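Local coordinates for protein Alpha/beta fold hydrolase (Pseudomonas aeruginosa, PDB 6I8W) that acts as a membrane phospholipase A of the alpha/beta hydrolase fold, breaking down membrane phospholipids as a bacterial virulence factor, at residues I52-G58 with Y89-D95; R80-L85 with E294-Y300; L85-Y89 with Q301-D305; S137-H141 with L159-G164. One frame throughout, in Å; residues are numbered along the deposited sequence.

In the fold
Contacts 1 and 4 lie in the buried sheet framework, while contacts 2 and 3 sit further out and are partly exposed. Contact 1 pairs two antiparallel strands by backbone hydrogen bonds; contact 4 holds the turn between a strand and a helix, at the probable nucleophile, against the end of the next strand. Contacts 2 and 3 adjoin each other: both bring helix 293-308 against the chain running from helix 79-82 into strand 90-94, and they share Leu-85. Their chemistry differs, though. Contact 2 is largely apolar with a water at its margin, whereas contact 3 is mostly polar and meets contact 1 at Tyr-89, which also binds carbon dioxide.

Contact 1 (I52-G58 with Y89-D95); sequences IAYLEGG and YHVVALD. With CO2 (carbon dioxide), chain H.
Glu-56 and His-90 meet diagonally across two neighbouring strands, with OE2 of Glu-56 only 2.5 Å from NE2 of His-90, a very short hydrogen bond. The glutamate chain is extended, CG anti to the backbone N (chi1 -177°), which carries its carboxylate out to the edge of the imidazole with the two planes turned 57° apart. Thr-64 OG1 bonds ND1 of the same ring, fixing it at both nitrogens. On the sheet face that carries Glu-56, Tyr-54 CD2 meets Val-92 CG1 at 4.0 Å. Ile-52 CG2 lies alongside Leu-94 CD1, also 4.0 Å away. Phe-122 of helix 112-125 packs over these side chains, edge-to-face with Tyr-54.

Beneath the side chains, the backbones bond in pairs. Leu-55 N reaches Ala-93 O at 2.8 Å and Ala-93 N returns to Leu-55 O at 3.0 Å; Gly-57 and Val-91 make the next hydrogen-bonded pair. Asp-95 N adds a bond to Ala-53 O at 2.8 Å, while its carboxylate turns to Lys-75. Strand 50-57 runs antiparallel to strand 90-94 here and to strand 41-47 on its other edge, as the antiparallel second strand does in the otherwise mostly parallel sheet of the alpha/beta hydrolase fold.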
loop_
_atom_site.group_PDB
_atom_site.type_symbol
_atom_site.label_atom_id
_atom_site.label_comp_id
_atom_site.label_asym_id
_atom_site.label_seq_id
_atom_site.Cartn_x
_atom_site.Cartn_y
_atom_site.Cartn_z
ATOM N N ILE A 52 13.488 -4.914 -6.186
ATOM C CA ILE A 52 12.478 -4.176 -5.459
ATOM C C ILE A 52 12.503 -2.719 -5.891
ATOM O O ILE A 52 13.507 -2.035 -5.704
ATOM C CB ILE A 52 12.694 -4.306 -3.959
ATOM C CG1 ILE A 52 12.601 -5.796 -3.567
ATOM C CG2 ILE A 52 11.700 -3.413 -3.191
ATOM C CD1 ILE A 52 12.496 -6.023 -2.073
ATOM N N ALA A 53 11.407 -2.268 -6.503
ATOM C CA ALA A 53 11.268 -0.881 -6.903
ATOM C C ALA A 53 10.840 -0.051 -5.701
ATOM O O ALA A 53 10.056 -0.513 -4.862
ATOM C CB ALA A 53 10.239 -0.735 -8.054
ATOM N N TYR A 54 11.346 1.172 -5.605
ATOM C CA TYR A 54 10.926 2.028 -4.508
ATOM C C TYR A 54 11.029 3.488 -4.862
ATOM O O TYR A 54 11.721 3.869 -5.799
ATOM C CB TYR A 54 11.739 1.732 -3.232
ATOM C CG TYR A 54 13.236 2.025 -3.272
ATOM C CD1 TYR A 54 14.130 1.118 -3.833
ATOM C CD2 TYR A 54 13.755 3.199 -2.713
ATOM C CE1 TYR A 54 15.511 1.370 -3.866
ATOM C CE2 TYR A 54 15.144 3.457 -2.729
ATOM C CZ TYR A 54 16.004 2.541 -3.304
ATOM O OH TYR A 54 17.360 2.789 -3.321
ATOM N N LEU A 55 10.288 4.294 -4.117
ATOM C CA LEU A 55 10.393 5.743 -4.207
ATOM C C LEU A 55 11.170 6.246 -3.015
ATOM O O LEU A 55 11.086 5.664 -1.916
ATOM C CB LEU A 55 9.016 6.394 -4.237
ATOM C CG LEU A 55 8.134 6.012 -5.425
ATOM C CD1 LEU A 55 6.757 6.631 -5.274
ATOM C CD2 LEU A 55 8.780 6.437 -6.746
ATOM N N GLU A 56 11.908 7.329 -3.218
ATOM C CA GLU A 56 12.673 7.938 -2.135
ATOM C C GLU A 56 12.675 9.467 -2.242
ATOM O O GLU A 56 12.708 10.017 -3.347
ATOM C CB GLU A 56 14.104 7.401 -2.146
ATOM C CG GLU A 56 14.969 7.911 -1.011
ATOM C CD GLU A 56 16.406 7.432 -1.123
ATOM O OE1 GLU A 56 16.809 7.026 -2.231
ATOM O OE2 GLU A 56 17.128 7.467 -0.111
ATOM N N GLY A 57 12.635 10.154 -1.099
ATOM C CA GLY A 57 12.663 11.613 -1.094
ATOM C C GLY A 57 13.092 12.142 0.259
ATOM O O GLY A 57 13.210 11.378 1.217
ATOM N N GLY A 58 13.342 13.443 0.339
ATOM C CA GLY A 58 13.769 14.048 1.586
ATOM C C GLY A 58 15.256 13.853 1.808
ATOM O O GLY A 58 15.930 13.205 1.017
ATOM N N TYR A 89 11.383 14.563 6.662
ATOM C CA TYR A 89 11.747 13.147 6.769
ATOM C C TYR A 89 12.365 12.613 5.505
ATOM O O TYR A 89 12.164 13.157 4.422
ATOM C CB TYR A 89 10.516 12.285 7.135
ATOM C CG TYR A 89 9.951 12.647 8.482
ATOM C CD1 TYR A 89 10.525 12.146 9.646
ATOM C CD2 TYR A 89 8.867 13.510 8.597
ATOM C CE1 TYR A 89 10.037 12.501 10.897
ATOM C CE2 TYR A 89 8.362 13.869 9.850
ATOM C CZ TYR A 89 8.950 13.355 10.992
ATOM O OH TYR A 89 8.461 13.693 12.237
ATOM N N HIS A 90 13.136 11.541 5.672
ATOM C CA HIS A 90 13.618 10.745 4.570
ATOM C C HIS A 90 12.553 9.701 4.294
ATOM O O HIS A 90 12.413 8.743 5.045
ATOM C CB HIS A 90 14.964 10.110 4.925
ATOM C CG HIS A 90 15.481 9.148 3.901
ATOM N ND1 HIS A 90 15.888 7.871 4.224
ATOM C CD2 HIS A 90 15.680 9.281 2.566
ATOM C CE1 HIS A 90 16.320 7.258 3.134
ATOM N NE2 HIS A 90 16.201 8.092 2.115
ATOM N N VAL A 91 11.778 9.900 3.236
ATOM C CA VAL A 91 10.623 9.046 2.998
ATOM C C VAL A 91 10.955 7.971 1.968
ATOM O O VAL A 91 11.532 8.261 0.911
ATOM C CB VAL A 91 9.410 9.858 2.530
ATOM C CG1 VAL A 91 8.226 8.926 2.225
ATOM C CG2 VAL A 91 9.041 10.949 3.590
ATOM N N VAL A 92 10.624 6.725 2.304
ATOM C CA VAL A 92 10.831 5.599 1.387
ATOM C C VAL A 92 9.522 4.813 1.258
ATOM O O VAL A 92 8.885 4.464 2.261
ATOM C CB VAL A 92 11.969 4.679 1.866
ATOM C CG1 VAL A 92 12.150 3.452 0.917
ATOM C CG2 VAL A 92 13.270 5.458 2.000
ATOM N N ALA A 93 9.102 4.560 0.023
ATOM C CA ALA A 93 7.927 3.728 -0.215
ATOM C C ALA A 93 8.285 2.640 -1.233
ATOM O O ALA A 93 8.612 2.958 -2.377
ATOM C CB ALA A 93 6.756 4.583 -0.712
ATOM N N LEU A 94 8.262 1.368 -0.824
ATOM C CA LEU A 94 8.626 0.281 -1.746
ATOM C C LEU A 94 7.404 -0.397 -2.376
ATOM O O LEU A 94 6.289 -0.343 -1.833
ATOM C CB LEU A 94 9.486 -0.800 -1.040
ATOM C CG LEU A 94 8.765 -1.883 -0.217
ATOM C CD1 LEU A 94 9.744 -2.990 0.229
ATOM C CD2 LEU A 94 8.047 -1.280 0.999
ATOM N N ASP A 95 7.633 -1.023 -3.532
ATOM C CA ASP A 95 6.721 -2.015 -4.068
ATOM C C ASP A 95 7.089 -3.351 -3.452
ATOM O O ASP A 95 8.198 -3.851 -3.672
ATOM C CB ASP A 95 6.810 -2.124 -5.599
ATOM C CG ASP A 95 6.210 -0.925 -6.312
ATOM O OD1 ASP A 95 5.338 -0.262 -5.718
ATOM O OD2 ASP A 95 6.596 -0.681 -7.475
HETATM C C CO2 H . 9.938 12.299 15.145
HETATM O O1 CO2 H . 9.643 11.442 15.815
HETATM O O2 CO2 H . 10.215 13.146 14.468
#

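Contact 2 (R80-L85 with E294-Y300); sequences RFARPL and EETAQHY. With BOG (octyl beta-D-glucopyranoside), chain D; IPA (isopropyl alcohol), chain E.
Phe-81 of helix 79-82 and Ala-297 of helix 293-308 mark the closest backbone approach, their CA atoms 5.5 Å apart. Phe-81 holds its ring opposite its own backbone N (chi1 174°) and so swings it across to the long helix, where CE1 comes within 3.5 Å of the CA of Ala-297 and also touches the methyl group of Thr-296. Its far end reaches Tyr-300: CZ of Phe-81 lies 3.5 Å from CD2 of Tyr-300. The ring planes are tilted by only 23°, yet the rings are offset laterally past each other, centroids 5.8 Å apart, with little face-to-face overlap. Leu-85 CD1 comes to the edge of the tyrosine ring, 4.1 Å from CD2 of Tyr-300. The CB of Ala-297 fits against Pro-84 CG at 3.6 Å.

At the outer margin the contact turns polar. Glu-294 bends at its second torsion (chi2 -92°), which brings its carboxylate back beside the proline ring. A water donates to Arg-80 O at 2.6 Å and to Glu-294 OE2 at 2.8 Å, bridging the segments. Arg-80 leads away to a salt bridge with Glu-34, near bound octyl glucoside. Arg-83 bonds Leu-37 O and, in the conformer given, lies near the Glu-294 carboxylate, too far for a salt bridge. Direct contact is mainly apolar; the water is the polar bridge, with at most a weak long-range attraction from Arg-83.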
loop_
_atom_site.group_PDB
_atom_site.type_symbol
_atom_site.label_atom_id
_atom_site.label_comp_id
_atom_site.label_asym_id
_atom_site.label_seq_id
_atom_site.Cartn_x
_atom_site.Cartn_y
_atom_site.Cartn_z
ATOM N N ARG A 80 0.544 11.529 -2.291
ATOM C CA ARG A 80 -0.003 12.769 -1.748
ATOM C C ARG A 80 0.200 12.839 -0.239
ATOM O O ARG A 80 0.362 13.907 0.332
ATOM C CB ARG A 80 -1.478 12.897 -2.117
ATOM C CG ARG A 80 -1.671 13.234 -3.599
ATOM C CD ARG A 80 -3.106 13.084 -4.053
ATOM N NE ARG A 80 -3.241 13.460 -5.456
ATOM C CZ ARG A 80 -4.355 13.316 -6.159
ATOM N NH1 ARG A 80 -5.441 12.830 -5.575
ATOM N NH2 ARG A 80 -4.389 13.684 -7.433
ATOM N N PHE A 81 0.188 11.678 0.396
ATOM C CA PHE A 81 0.443 11.559 1.827
ATOM C C PHE A 81 1.876 11.960 2.154
ATOM O O PHE A 81 2.142 12.578 3.169
ATOM C CB PHE A 81 0.158 10.108 2.253
ATOM C CG PHE A 81 0.511 9.772 3.692
ATOM C CD1 PHE A 81 -0.379 10.042 4.714
ATOM C CD2 PHE A 81 1.675 9.072 3.990
ATOM C CE1 PHE A 81 -0.087 9.678 6.033
ATOM C CE2 PHE A 81 1.979 8.714 5.280
ATOM C CZ PHE A 81 1.091 9.021 6.317
ATOM N N ALA A 82 2.800 11.574 1.282
ATOM C CA ALA A 82 4.230 11.776 1.500
ATOM C C ALA A 82 4.645 13.223 1.246
ATOM O O ALA A 82 5.647 13.689 1.772
ATOM C CB ALA A 82 5.042 10.830 0.577
ATOM N N ARG A 83 3.860 13.934 0.453
ATOM C CA ARG A 83 4.201 15.295 0.065
ATOM C C ARG A 83 4.543 16.201 1.270
ATOM O O ARG A 83 5.593 16.842 1.282
ATOM C CB ARG A 83 3.054 15.876 -0.767
ATOM C CG ARG A 83 3.225 17.315 -1.194
ATOM C CD ARG A 83 2.573 17.511 -2.548
ATOM N NE ARG A 83 2.011 18.851 -2.757
ATOM C CZ ARG A 83 2.725 19.948 -2.983
ATOM N NH1 ARG A 83 4.052 19.888 -3.004
ATOM N NH2 ARG A 83 2.112 21.114 -3.181
ATOM N N PRO A 84 3.669 16.249 2.306
ATOM C CA PRO A 84 4.099 17.136 3.413
ATOM C C PRO A 84 5.194 16.547 4.306
ATOM O O PRO A 84 5.717 17.247 5.164
ATOM C CB PRO A 84 2.813 17.346 4.227
ATOM C CG PRO A 84 2.013 16.118 3.957
ATOM C CD PRO A 84 2.284 15.776 2.505
ATOM N N LEU A 85 5.520 15.274 4.115
ATOM C CA LEU A 85 6.491 14.584 4.956
ATOM C C LEU A 85 7.938 14.698 4.477
ATOM O O LEU A 85 8.860 14.593 5.282
ATOM C CB LEU A 85 6.126 13.085 5.058
ATOM C CG LEU A 85 4.721 12.842 5.601
ATOM C CD1 LEU A 85 4.405 11.346 5.643
ATOM C CD2 LEU A 85 4.642 13.461 6.985
ATOM N N GLU A 294 -3.663 14.792 3.042
ATOM C CA GLU A 294 -3.040 15.830 3.878
ATOM C C GLU A 294 -3.567 15.734 5.308
ATOM O O GLU A 294 -2.836 15.948 6.268
ATOM C CB GLU A 294 -3.284 17.238 3.303
ATOM C CG GLU A 294 -2.594 17.500 1.943
ATOM C CD GLU A 294 -1.197 18.122 2.064
ATOM O OE1 GLU A 294 -0.802 18.507 3.191
ATOM O OE2 GLU A 294 -0.494 18.238 1.026
ATOM N N GLU A 295 -4.841 15.408 5.438
ATOM C CA GLU A 295 -5.440 15.212 6.749
ATOM C C GLU A 295 -4.817 14.008 7.484
ATOM O O GLU A 295 -4.475 14.088 8.664
ATOM C CB GLU A 295 -6.941 15.044 6.598
ATOM C CG GLU A 295 -7.666 14.690 7.860
ATOM C CD GLU A 295 -9.161 14.694 7.649
ATOM O OE1 GLU A 295 -9.599 15.167 6.573
ATOM O OE2 GLU A 295 -9.889 14.195 8.539
ATOM N N THR A 296 -4.670 12.893 6.783
ATOM C CA THR A 296 -4.059 11.713 7.363
ATOM C C THR A 296 -2.593 11.977 7.729
ATOM O O THR A 296 -2.129 11.566 8.784
ATOM C CB THR A 296 -4.134 10.491 6.381
ATOM O OG1 THR A 296 -5.494 10.274 5.975
ATOM C CG2 THR A 296 -3.617 9.224 7.066
ATOM N N ALA A 297 -1.873 12.671 6.855
ATOM C CA ALA A 297 -0.463 13.016 7.099
ATOM C C ALA A 297 -0.311 13.929 8.303
ATOM O O ALA A 297 0.691 13.886 9.005
ATOM C CB ALA A 297 0.156 13.682 5.864
ATOM N N GLN A 298 -1.290 14.801 8.505
ATOM C CA GLN A 298 -1.247 15.726 9.635
ATOM C C GLN A 298 -1.432 14.978 10.961
ATOM O O GLN A 298 -0.754 15.275 11.937
ATOM C CB GLN A 298 -2.317 16.817 9.497
ATOM C CG GLN A 298 -1.939 17.958 8.565
ATOM C CD GLN A 298 -3.042 18.987 8.454
ATOM O OE1 GLN A 298 -3.039 19.991 9.169
ATOM N NE2 GLN A 298 -4.003 18.737 7.570
ATOM N N HIS A 299 -2.367 14.021 10.996
ATOM C CA HIS A 299 -2.531 13.165 12.183
ATOM C C HIS A 299 -1.238 12.389 12.452
ATOM O O HIS A 299 -0.780 12.267 13.592
ATOM C CB HIS A 299 -3.691 12.168 12.008
ATOM C CG HIS A 299 -5.051 12.750 12.242
ATOM N ND1 HIS A 299 -5.419 13.357 13.424
ATOM C CD2 HIS A 299 -6.159 12.757 11.459
ATOM C CE1 HIS A 299 -6.680 13.741 13.352
ATOM N NE2 HIS A 299 -7.157 13.378 12.171
ATOM N N TYR A 300 -0.651 11.860 11.389
ATOM C CA TYR A 300 0.598 11.103 11.495
ATOM C C TYR A 300 1.758 11.994 11.977
ATOM O O TYR A 300 2.517 11.587 12.852
ATOM C CB TYR A 300 0.945 10.469 10.152
ATOM C CG TYR A 300 2.146 9.552 10.167
ATOM C CD1 TYR A 300 2.343 8.643 11.204
ATOM C CD2 TYR A 300 3.066 9.568 9.121
ATOM C CE1 TYR A 300 3.447 7.781 11.208
ATOM C CE2 TYR A 300 4.167 8.709 9.111
ATOM C CZ TYR A 300 4.342 7.819 10.160
ATOM O OH TYR A 300 5.425 6.972 10.160
HETATM C C1 BOG D . -5.427 13.603 -11.438
HETATM O O1 BOG D . -5.378 12.490 -10.544
HETATM C C2 BOG D . -6.600 14.489 -10.998
HETATM O O2 BOG D . -7.799 13.945 -11.545
HETATM C C3 BOG D . -6.484 15.957 -11.403
HETATM O O3 BOG D . -7.507 16.758 -10.793
HETATM C C4 BOG D . -5.112 16.445 -10.981
HETATM O O4 BOG D . -4.975 17.861 -11.209
HETATM C C5 BOG D . -4.118 15.627 -11.804
HETATM O O5 BOG D . -4.148 14.249 -11.401
HETATM C C6 BOG D . -2.693 16.178 -11.742
HETATM O O6 BOG D . -1.885 15.439 -10.824
HETATM C "C1'" BOG D . -4.380 11.532 -10.881
HETATM C "C2'" BOG D . -4.179 10.602 -9.693
HETATM C "C3'" BOG D . -5.490 10.452 -8.939
HETATM C "C4'" BOG D . -5.433 9.342 -7.907
HETATM C "C5'" BOG D . -6.780 8.632 -7.878
HETATM C "C6'" BOG D . -6.905 7.734 -6.657
HETATM C "C7'" BOG D . -7.949 6.654 -6.900
HETATM C "C8'" BOG D . -9.268 7.272 -7.300
HETATM C C1 IPA E . -2.807 8.075 -4.810
HETATM C C2 IPA E . -1.674 9.093 -4.820
HETATM C C3 IPA E . -1.773 9.997 -6.040
HETATM O O2 IPA E . -1.718 9.858 -3.606
HETATM O O HOH W 1 -0.490 16.127 -0.767
#

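Contact 3 (L85-Y89 with Q301-D305); sequences LTERY and QAFLD. With CO2 (carbon dioxide), chain H.
Gln-301 meets both Tyr-89 and Arg-88, and the tight part of this contact is built around its amide, described here in one of its two modelled conformers. A bend in the glutamine chain (chi2 65°) brings the amide to the edge of the Tyr-89 ring. There NE2 of Gln-301 donates to OH of Tyr-89 at 2.9 Å, with the oxygen close to the amide plane. The hydroxyl in turn donates to O2 of the bound carbon dioxide, also 2.9 Å from OH of Tyr-89. Leu-304 closes in on the tyrosine from the helix, its CD1 approaching Tyr-89 CZ to 3.7 Å and its CB touching the hydroxyl. His-132 and Arg-308 complete this carbon dioxide pocket, while Leu-65 of strand 64-68 packs on both Tyr-89 and Leu-304. Leu-85, also on the buried side, reaches Gln-301 more loosely, CD2 to OE1 at 4.2 Å. Its backbone O accepts the N-H groups of both Arg-88 and Tyr-89.

The solvent side belongs to Arg-88. Its guanidinium stacks flat on the amide of Gln-301, the planes only 11° apart, with Gln-301 CD over one face at 3.1 Å from NH1 of Arg-88. Edge-on, NH2 of Arg-88 forms a salt bridge with OD1 of Asp-305, 3.1 Å away, and meets that oxygen on its syn side, 15° out of the carboxylate plane. The tyrosine hydroxyl thus has its roles divided: it accepts from the amide and donates a hydrogen bond to the carbon dioxide, while an ion pair between exposed Arg-88 and partly exposed Asp-305 lies beside it.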
loop_
_atom_site.group_PDB
_atom_site.type_symbol
_atom_site.label_atom_id
_atom_site.label_comp_id
_atom_site.label_asym_id
_atom_site.label_seq_id
_atom_site.Cartn_x
_atom_site.Cartn_y
_atom_site.Cartn_z
ATOM N N LEU A 85 5.520 15.274 4.115
ATOM C CA LEU A 85 6.491 14.584 4.956
ATOM C C LEU A 85 7.938 14.698 4.477
ATOM O O LEU A 85 8.860 14.593 5.282
ATOM C CB LEU A 85 6.126 13.085 5.058
ATOM C CG LEU A 85 4.721 12.842 5.601
ATOM C CD1 LEU A 85 4.405 11.346 5.643
ATOM C CD2 LEU A 85 4.642 13.461 6.985
ATOM N N THR A 86 8.150 14.881 3.172
ATOM C CA THR A 86 9.512 14.855 2.647
ATOM C C THR A 86 10.324 16.099 3.028
ATOM O O THR A 86 11.544 16.098 2.899
ATOM C CB THR A 86 9.534 14.710 1.108
ATOM O OG1 THR A 86 8.659 15.678 0.523
ATOM C CG2 THR A 86 9.065 13.326 0.693
ATOM N N GLU A 87 9.662 17.132 3.538
ATOM C CA GLU A 87 10.374 18.321 4.024
ATOM C C GLU A 87 11.186 18.001 5.271
ATOM O O GLU A 87 12.289 18.502 5.442
ATOM C CB GLU A 87 9.399 19.463 4.335
ATOM N N ARG A 88 10.637 17.142 6.124
ATOM C CA ARG A 88 11.217 16.867 7.438
ATOM C C ARG A 88 11.735 15.439 7.599
ATOM O O ARG A 88 12.443 15.136 8.560
ATOM C CB ARG A 88 10.175 17.153 8.525
ATOM C CG ARG A 88 9.827 18.635 8.636
ATOM C CD ARG A 88 8.698 18.862 9.635
ATOM N NE ARG A 88 9.022 18.326 10.956
ATOM C CZ ARG A 88 8.139 18.179 11.939
ATOM N NH1 ARG A 88 6.872 18.523 11.752
ATOM N NH2 ARG A 88 8.521 17.683 13.108
ATOM N N TYR A 89 11.383 14.563 6.662
ATOM C CA TYR A 89 11.747 13.147 6.769
ATOM C C TYR A 89 12.365 12.613 5.505
ATOM O O TYR A 89 12.164 13.157 4.422
ATOM C CB TYR A 89 10.516 12.285 7.135
ATOM C CG TYR A 89 9.951 12.647 8.482
ATOM C CD1 TYR A 89 10.525 12.146 9.646
ATOM C CD2 TYR A 89 8.867 13.510 8.597
ATOM C CE1 TYR A 89 10.037 12.501 10.897
ATOM C CE2 TYR A 89 8.362 13.869 9.850
ATOM C CZ TYR A 89 8.950 13.355 10.992
ATOM O OH TYR A 89 8.461 13.693 12.237
ATOM N N GLN A 301 1.889 13.208 11.423
ATOM C CA GLN A 301 2.914 14.141 11.897
ATOM C C GLN A 301 2.730 14.477 13.368
ATOM O O GLN A 301 3.710 14.633 14.116
ATOM C CB GLN A 301 2.902 15.439 11.088
ATOM C CG GLN A 301 3.975 16.413 11.536
ATOM C CD GLN A 301 5.382 15.890 11.278
ATOM O OE1 GLN A 301 5.887 15.992 10.155
ATOM N NE2 GLN A 301 6.028 15.343 12.317
ATOM N N ALA A 302 1.476 14.603 13.788
ATOM C CA ALA A 302 1.194 14.915 15.183
ATOM C C ALA A 302 1.680 13.770 16.073
ATOM O O ALA A 302 2.315 13.984 17.105
ATOM C CB ALA A 302 -0.301 15.175 15.386
ATOM N N PHE A 303 1.343 12.555 15.658
ATOM C CA PHE A 303 1.791 11.339 16.333
ATOM C C PHE A 303 3.316 11.303 16.428
ATOM O O PHE A 303 3.863 11.126 17.510
ATOM C CB PHE A 303 1.264 10.097 15.585
ATOM C CG PHE A 303 1.955 8.803 15.959
ATOM C CD1 PHE A 303 1.698 8.188 17.178
ATOM C CD2 PHE A 303 2.855 8.202 15.080
ATOM C CE1 PHE A 303 2.327 6.991 17.519
ATOM C CE2 PHE A 303 3.486 7.000 15.410
ATOM C CZ PHE A 303 3.216 6.395 16.621
ATOM N N LEU A 304 4.000 11.512 15.298
ATOM C CA LEU A 304 5.466 11.511 15.276
ATOM C C LEU A 304 6.071 12.582 16.189
ATOM O O LEU A 304 7.117 12.376 16.810
ATOM C CB LEU A 304 5.978 11.729 13.851
ATOM C CG LEU A 304 5.693 10.584 12.880
ATOM C CD1 LEU A 304 6.077 11.014 11.472
ATOM C CD2 LEU A 304 6.481 9.337 13.303
ATOM N N ASP A 305 5.439 13.747 16.222
ATOM C CA ASP A 305 5.904 14.828 17.098
ATOM C C ASP A 305 5.882 14.360 18.550
ATOM O O ASP A 305 6.826 14.590 19.300
ATOM C CB ASP A 305 5.031 16.080 16.956
ATOM C CG ASP A 305 5.365 16.903 15.719
ATOM O OD1 ASP A 305 6.360 16.590 15.024
ATOM O OD2 ASP A 305 4.630 17.877 15.447
HETATM C C CO2 H . 9.938 12.299 15.145
HETATM O O1 CO2 H . 9.643 11.442 15.815
HETATM O O2 CO2 H . 10.215 13.146 14.468
#

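Contact 4 (S137-H141 with L159-G164); sequences SMGGH and LIDNAG
Ser-137 and Asn-162 bring the backbones together, CA to CA 3.7 Å, where the turn ahead of helix 138-149 meets the chain leaving strand 154-160. Ser-137 N donates to Ile-160 O at 3.2 Å. In the return direction, Ala-163 N reaches Ser-137 O at 3.0 Å, approaching from above the carbonyl plane. That oxygen also accepts from His-141 N, 3.0 Å from Ser-137 O, within the first turn of the helix. The CA of Ser-137 makes a C-H...O contact with Asp-161 O.

Ser-137 has a positive phi of 57°, as expected of the nucleophile elbow of this fold, and the sequence around it fits GxSxG. In the conformer given, its OG bonds NE2 of His-286, consistent with a Ser-His-Asp triad completed by Asp-258, and bound myristic acid lies close by. This turn belongs to a beta-alpha-beta unit whose second strand is 154-160.

Gly-140 lets the helix come close: its CA sits 3.7 Å from Asn-162 CB, and its O is 3.2 Å from Leu-159 CD2. Asn-162 bonds back to its own segment, ND2 to Ala-163 O at 3.1 Å. Past Ala-163, the CA of Gly-164 stands over the centre of the His-141 ring, 3.6 Å from the centroid and 8° off the normal, a CH-pi contact. His-141 NE2 bonds Ile-237 O, which holds the imidazole from its far end.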
loop_
_atom_site.group_PDB
_atom_site.type_symbol
_atom_site.label_atom_id
_atom_site.label_comp_id
_atom_site.label_asym_id
_atom_site.label_seq_id
_atom_site.Cartn_x
_atom_site.Cartn_y
_atom_site.Cartn_z
ATOM N N SER A 137 -3.353 -1.755 5.471
ATOM C CA SER A 137 -3.983 -3.041 5.188
ATOM C C SER A 137 -2.989 -4.205 5.259
ATOM O O SER A 137 -2.382 -4.442 6.292
ATOM C CB SER A 137 -4.665 -2.969 3.824
ATOM O OG SER A 137 -5.625 -3.993 3.660
ATOM N N MET A 138 -2.834 -4.937 4.154
ATOM C CA MET A 138 -1.841 -6.027 4.109
ATOM C C MET A 138 -0.439 -5.525 4.511
ATOM O O MET A 138 0.313 -6.227 5.177
ATOM C CB MET A 138 -1.774 -6.657 2.714
ATOM C CG MET A 138 -0.730 -7.780 2.610
ATOM S SD MET A 138 -0.357 -8.256 0.909
ATOM C CE MET A 138 0.539 -6.805 0.336
ATOM N N GLY A 139 -0.098 -4.305 4.092
ATOM C CA GLY A 139 1.177 -3.700 4.450
ATOM C C GLY A 139 1.285 -3.370 5.939
ATOM O O GLY A 139 2.370 -3.374 6.518
ATOM N N GLY A 140 0.152 -3.071 6.565
ATOM C CA GLY A 140 0.132 -2.855 8.007
ATOM C C GLY A 140 0.330 -4.167 8.745
ATOM O O GLY A 140 0.990 -4.220 9.780
ATOM N N HIS A 141 -0.256 -5.234 8.206
ATOM C CA HIS A 141 -0.083 -6.573 8.769
ATOM C C HIS A 141 1.415 -6.916 8.785
ATOM O O HIS A 141 1.963 -7.360 9.798
ATOM C CB HIS A 141 -0.883 -7.600 7.953
ATOM C CG HIS A 141 -1.038 -8.934 8.621
ATOM N ND1 HIS A 141 -1.844 -9.932 8.112
ATOM C CD2 HIS A 141 -0.499 -9.431 9.759
ATOM C CE1 HIS A 141 -1.794 -10.988 8.909
ATOM N NE2 HIS A 141 -0.981 -10.711 9.913
ATOM N N LEU A 159 -0.231 1.822 11.975
ATOM C CA LEU A 159 -1.056 0.801 11.357
ATOM C C LEU A 159 -2.271 1.509 10.809
ATOM O O LEU A 159 -3.117 1.976 11.559
ATOM C CB LEU A 159 -1.436 -0.287 12.371
ATOM C CG LEU A 159 -0.236 -1.048 12.935
ATOM C CD1 LEU A 159 -0.661 -2.057 14.021
ATOM C CD2 LEU A 159 0.498 -1.764 11.790
ATOM N N ILE A 160 -2.329 1.625 9.491
ATOM C CA ILE A 160 -3.403 2.362 8.859
ATOM C C ILE A 160 -4.389 1.364 8.265
ATOM O O ILE A 160 -4.147 0.825 7.182
ATOM C CB ILE A 160 -2.840 3.319 7.778
ATOM C CG1 ILE A 160 -1.844 4.297 8.440
ATOM C CG2 ILE A 160 -3.979 4.073 7.056
ATOM C CD1 ILE A 160 -1.095 5.204 7.466
ATOM N N ASP A 161 -5.482 1.108 8.984
ATOM C CA ASP A 161 -6.452 0.103 8.547
ATOM C C ASP A 161 -5.744 -1.215 8.219
ATOM O O ASP A 161 -5.901 -1.751 7.126
ATOM C CB ASP A 161 -7.234 0.603 7.319
ATOM C CG ASP A 161 -7.929 1.938 7.573
ATOM O OD1 ASP A 161 -7.210 2.949 7.757
ATOM O OD2 ASP A 161 -9.185 1.987 7.584
ATOM N N ASN A 162 -4.958 -1.723 9.159
ATOM C CA ASN A 162 -4.162 -2.929 8.928
ATOM C C ASN A 162 -4.986 -4.207 8.975
ATOM O O ASN A 162 -5.966 -4.277 9.704
ATOM C CB ASN A 162 -3.054 -3.033 9.971
ATOM C CG ASN A 162 -3.602 -3.162 11.377
ATOM O OD1 ASN A 162 -4.143 -2.206 11.938
ATOM N ND2 ASN A 162 -3.456 -4.339 11.963
ATOM N N ALA A 163 -4.558 -5.216 8.224
ATOM C CA ALA A 163 -5.078 -6.571 8.381
ATOM C C ALA A 163 -4.374 -7.244 9.552
ATOM O O ALA A 163 -3.379 -6.725 10.054
ATOM C CB ALA A 163 -4.888 -7.382 7.083
ATOM N N GLY A 164 -4.876 -8.398 9.986
ATOM C CA GLY A 164 -4.173 -9.173 10.993
ATOM C C GLY A 164 -4.888 -9.460 12.306
ATOM O O GLY A 164 -4.381 -10.230 13.122
#